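Deseasin MCP-01 (Pseudoalteromonas sp., PDB 3VV3) probably hydrolyses peptide bonds as a collagen-degrading serine protease of the subtilisin family, with calcium ions bound to its catalytic domain. Local coordinates at residues A27-P32 / L319-A324; D10-L15 / G122-N127. All coordinates share one frame; numbering follows the deposited sequence.

Interaction 1 of 2, residues A27-P32 / L319-A324; sequences ADIDAP and LNVNQA. With CA (calcium ion), chain D; CA (calcium ion), chain E.
Asp30 reaches across to Asn320 and Asn322 while its carboxylate holds two calcium ions. Its CB packs 3.7 Å from CB of Asn322. CG turns anti to the carbonyl carbon (chi1 -79°) and faces the calcium ion of chain E, which both oxygens chelate. OD1 bridges the metals, lying 2.5 Å from the calcium ion of chain D and slightly farther from the other. OD2, besides its metal bond, accepts from ND2 of Asn320 at 2.9 Å; this donor sits above the carboxylate plane, 48° out of it. A water links the same OD2 to ND2 of Asn322. Asp28 chelates the chain D ion through both oxygens, its OD1 also accepting from Asp30 N in an Asx turn; Asp26 also binds both ions, and Asn17 N binds Asp28 OD2. Asn320 is at the same time the N-cap of helix 321-327, its OD1 accepting from Gln323 N at 2.9 Å, while its ND2 also bonds to Asp304. An alanine in place of Asn320 would probably leave Gln323 N without its cap and Asp30 OD2 without its amide donor. Beside the carboxylate, Ile29 O accepts from Val321 N, 2.9 Å away, and the apolar side chains meet next to it. Ile29 CG2 lies 3.9 Å from CD2 of Leu319, the two side chains pointing the same way, and Ile29 CD1 meets Val321 CG1 at 3.8 Å.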
# COMPACT_ATOMS: atom_id res chain seq x y z
N ALA A 27 9.01 -5.17 22.62
CA ALA A 27 7.92 -5.44 21.70
C ALA A 27 8.57 -5.81 20.37
O ALA A 27 8.75 -4.98 19.49
CB ALA A 27 7.03 -4.22 21.53
N ASP A 28 8.96 -7.08 20.26
CA ASP A 28 9.73 -7.55 19.12
C ASP A 28 9.71 -9.07 19.11
O ASP A 28 9.11 -9.69 19.99
CB ASP A 28 11.18 -7.01 19.14
CG ASP A 28 11.95 -7.45 20.38
OD1 ASP A 28 11.89 -8.65 20.73
OD2 ASP A 28 12.64 -6.60 20.99
N ILE A 29 10.34 -9.67 18.11
CA ILE A 29 10.28 -11.12 17.96
C ILE A 29 11.50 -11.83 18.56
O ILE A 29 11.65 -13.04 18.41
CB ILE A 29 10.09 -11.55 16.47
CG1 ILE A 29 11.36 -11.29 15.64
CG2 ILE A 29 8.88 -10.83 15.88
CD1 ILE A 29 11.29 -11.86 14.22
N ASP A 30 12.34 -11.06 19.26
CA ASP A 30 13.54 -11.62 19.90
C ASP A 30 14.46 -12.30 18.89
O ASP A 30 14.94 -13.41 19.13
CB ASP A 30 13.16 -12.63 21.01
CG ASP A 30 12.73 -11.95 22.32
OD1 ASP A 30 13.06 -10.77 22.52
OD2 ASP A 30 12.09 -12.62 23.15
N ALA A 31 14.73 -11.63 17.77
CA ALA A 31 15.57 -12.20 16.72
C ALA A 31 17.03 -12.41 17.14
O ALA A 31 17.61 -13.45 16.86
CB ALA A 31 15.49 -11.36 15.45
N PRO A 32 17.65 -11.41 17.81
CA PRO A 32 19.06 -11.62 18.18
C PRO A 32 19.23 -12.82 19.11
O PRO A 32 20.23 -13.54 19.02
CB PRO A 32 19.43 -10.32 18.90
CG PRO A 32 18.47 -9.29 18.32
CD PRO A 32 17.19 -10.05 18.15
N LEU A 319 4.30 -13.07 17.31
CA LEU A 319 5.46 -13.88 16.94
C LEU A 319 6.67 -13.71 17.85
O LEU A 319 7.09 -12.59 18.15
CB LEU A 319 5.88 -13.57 15.50
CG LEU A 319 7.09 -14.30 14.93
CD1 LEU A 319 6.82 -15.79 14.77
CD2 LEU A 319 7.48 -13.66 13.59
N ASN A 320 7.25 -14.83 18.27
CA ASN A 320 8.53 -14.80 18.96
C ASN A 320 9.41 -15.91 18.41
O ASN A 320 9.20 -17.08 18.72
CB ASN A 320 8.36 -14.95 20.47
CG ASN A 320 9.66 -14.71 21.21
OD1 ASN A 320 10.69 -15.31 20.89
ND2 ASN A 320 9.63 -13.79 22.17
N VAL A 321 10.38 -15.54 17.59
CA VAL A 321 11.14 -16.55 16.85
C VAL A 321 12.17 -17.23 17.75
O VAL A 321 12.53 -18.38 17.52
CB VAL A 321 11.76 -16.00 15.55
CG1 VAL A 321 12.85 -14.96 15.84
CG2 VAL A 321 12.31 -17.16 14.69
N ASN A 322 12.62 -16.52 18.79
CA ASN A 322 13.50 -17.17 19.75
C ASN A 322 12.78 -18.34 20.40
O ASN A 322 13.30 -19.47 20.43
CB ASN A 322 13.99 -16.19 20.82
CG ASN A 322 14.96 -16.83 21.79
OD1 ASN A 322 15.93 -17.47 21.38
ND2 ASN A 322 14.69 -16.69 23.09
N GLN A 323 11.59 -18.09 20.93
CA GLN A 323 10.84 -19.16 21.58
C GLN A 323 10.45 -20.26 20.59
O GLN A 323 10.37 -21.43 20.96
CB GLN A 323 9.59 -18.63 22.29
CG GLN A 323 8.98 -19.63 23.27
CD GLN A 323 9.89 -19.93 24.46
OE1 GLN A 323 10.41 -19.02 25.10
NE2 GLN A 323 10.10 -21.22 24.75
N ALA A 324 10.22 -19.89 19.34
CA ALA A 324 9.89 -20.87 18.33
C ALA A 324 11.05 -21.85 18.15
O ALA A 324 10.84 -23.06 18.08
CB ALA A 324 9.56 -20.19 17.00
CA CA D . 13.63 -8.29 22.66
CA CA E . 11.63 -10.79 24.72
O HOH W 1 12.54 -15.14 24.03
O HOH W 2 15.34 -8.95 24.08
O HOH W 3 14.36 -6.17 23.22
O HOH W 4 15.41 -8.90 20.90
O HOH W 5 13.67 -10.79 25.65
O HOH W 6 11.55 -12.16 26.79

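Interaction 2 of 2, residues D10-L15 / G122-N127; sequences DDLWGL and GVVGVN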
# COMPACT_ATOMS: atom_id res chain seq x y z
N ASP A 10 19.49 -0.91 13.58
CA ASP A 10 18.77 -0.28 14.68
C ASP A 10 17.37 0.22 14.31
O ASP A 10 16.56 0.51 15.19
CB ASP A 10 19.60 0.86 15.29
CG ASP A 10 20.81 0.36 16.08
OD1 ASP A 10 20.88 -0.85 16.37
OD2 ASP A 10 21.68 1.19 16.41
N ASP A 11 17.10 0.33 13.01
CA ASP A 11 15.78 0.75 12.54
C ASP A 11 14.79 -0.42 12.51
O ASP A 11 13.59 -0.22 12.34
CB ASP A 11 15.88 1.38 11.15
CG ASP A 11 16.61 2.71 11.16
OD1 ASP A 11 16.42 3.47 12.13
OD2 ASP A 11 17.37 2.98 10.22
N LEU A 12 15.32 -1.63 12.67
CA LEU A 12 14.51 -2.85 12.61
C LEU A 12 13.90 -3.21 13.97
O LEU A 12 14.29 -4.20 14.60
CB LEU A 12 15.35 -4.01 12.07
CG LEU A 12 15.94 -3.74 10.68
CD1 LEU A 12 16.88 -4.86 10.24
CD2 LEU A 12 14.83 -3.51 9.63
N TRP A 13 12.93 -2.42 14.42
CA TRP A 13 12.38 -2.64 15.75
C TRP A 13 11.71 -4.01 15.88
O TRP A 13 11.72 -4.63 16.94
CB TRP A 13 11.39 -1.51 16.10
CG TRP A 13 10.13 -1.58 15.29
CD1 TRP A 13 9.85 -0.89 14.14
CD2 TRP A 13 9.00 -2.40 15.56
NE1 TRP A 13 8.59 -1.23 13.69
CE2 TRP A 13 8.05 -2.15 14.55
CE3 TRP A 13 8.68 -3.31 16.58
CZ2 TRP A 13 6.81 -2.79 14.52
CZ3 TRP A 13 7.46 -3.94 16.55
CH2 TRP A 13 6.53 -3.68 15.52
N GLY A 14 11.14 -4.51 14.78
CA GLY A 14 10.47 -5.79 14.80
C GLY A 14 11.39 -6.93 15.18
O GLY A 14 10.96 -7.92 15.78
N LEU A 15 12.66 -6.81 14.82
CA LEU A 15 13.65 -7.84 15.14
C LEU A 15 14.22 -7.61 16.54
O LEU A 15 14.43 -8.55 17.32
CB LEU A 15 14.79 -7.84 14.11
CG LEU A 15 14.41 -8.03 12.64
CD1 LEU A 15 15.67 -8.10 11.78
CD2 LEU A 15 13.58 -9.30 12.47
N GLY A 122 23.02 -2.36 4.40
CA GLY A 122 21.57 -2.36 4.56
C GLY A 122 20.99 -2.96 5.83
O GLY A 122 21.34 -2.58 6.95
N VAL A 123 20.06 -3.89 5.64
CA VAL A 123 19.29 -4.46 6.74
C VAL A 123 19.66 -5.93 6.96
O VAL A 123 20.74 -6.36 6.60
CB VAL A 123 17.77 -4.30 6.47
CG1 VAL A 123 17.37 -2.83 6.58
CG2 VAL A 123 17.42 -4.81 5.08
N VAL A 124 18.76 -6.68 7.57
CA VAL A 124 18.94 -8.12 7.76
C VAL A 124 17.56 -8.73 7.97
O VAL A 124 16.70 -8.13 8.61
CB VAL A 124 19.86 -8.44 8.97
CG1 VAL A 124 19.37 -7.73 10.24
CG2 VAL A 124 19.96 -9.93 9.21
N GLY A 125 17.34 -9.91 7.40
CA GLY A 125 16.05 -10.56 7.55
C GLY A 125 15.98 -11.43 8.79
O GLY A 125 16.95 -11.55 9.54
N VAL A 126 14.83 -12.05 9.01
CA VAL A 126 14.71 -13.01 10.10
C VAL A 126 15.77 -14.10 9.91
O VAL A 126 16.33 -14.62 10.89
CB VAL A 126 13.31 -13.66 10.17
CG1 VAL A 126 13.24 -14.66 11.33
CG2 VAL A 126 12.23 -12.59 10.32
N ASN A 127 16.04 -14.44 8.66
CA ASN A 127 17.17 -15.30 8.29
C ASN A 127 18.32 -14.46 7.77
O ASN A 127 18.11 -13.58 6.93
CB ASN A 127 16.77 -16.30 7.20
CG ASN A 127 15.61 -17.18 7.61
OD1 ASN A 127 15.81 -18.27 8.15
ND2 ASN A 127 14.40 -16.71 7.37
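The touching parts of the two backbones, neither in regular helix or strand, face each other without a hydrogen bond, CA to CA 7.7 Å at Leu12 and Val123 and 7.3 Å at Leu15 and Val126. Leu12 is the centre of an inverse gamma turn, and Leu15 N bonds back to Leu12 O, a curl that brings both leucines round to 122-127. In the subtilisin-like fold the contact lays the N-terminal arm, ahead of helix 31-34, against the loop joining helix 105-114 to strand 131-136 of the parallel sheet. Both leucines set CG anti to the carbonyl carbon, with chi1 of -58° at Leu12. CD1 of Leu12 lies nearest the Val124 backbone, 3.7 Å from its O, and sits 3.9 Å from CB of Val123 and 3.8 Å from CG1 of Val124. The other branch, CD2, packs on Val123 CG1, the Leu12 and Val123 side chains crossing at about a right angle. Val124 CG1, held between its backbone N and carbonyl carbon (chi1 53°), also meets Leu15 CD1 at 4.0 Å and is shared by the two leucines. Around this apolar patch Leu255 of strand 254-258 touches Leu12 and Val123, and His275 of helix 269-284 touches Leu15. Leu15 spreads its two methyls over different residues: CD2 lies 4.2 Å from CG2 of Val126, while CD1 comes to 3.3 Å from the carbonyl oxygen of Val124.

How the interactions relate
The two contacts, with centres about 12 Å apart, are joined directly through the N-terminal arm. Ile29 N lies 3.0 Å from Gly14 O and Ala31 N lies 3.1 Å from Leu15 O, both probable hydrogen bonds, so 10-15 takes part in interaction 2 while bonding to 27-32; Ile29 CD1 also comes within 4.1 Å of Val126 CG2. Interaction 1 combines the paired calcium site with an apolar patch around Ile29; interaction 2 is apolar throughout, with the Leu15 side chain about 9 Å from a bound calcium ion. Helix 269-284 meets both, through Leu319 and Val321 in the first and Leu15 in the second. Ser270, near its start, probably forms the catalytic triad with His105 and Asp50, as in other subtilisins.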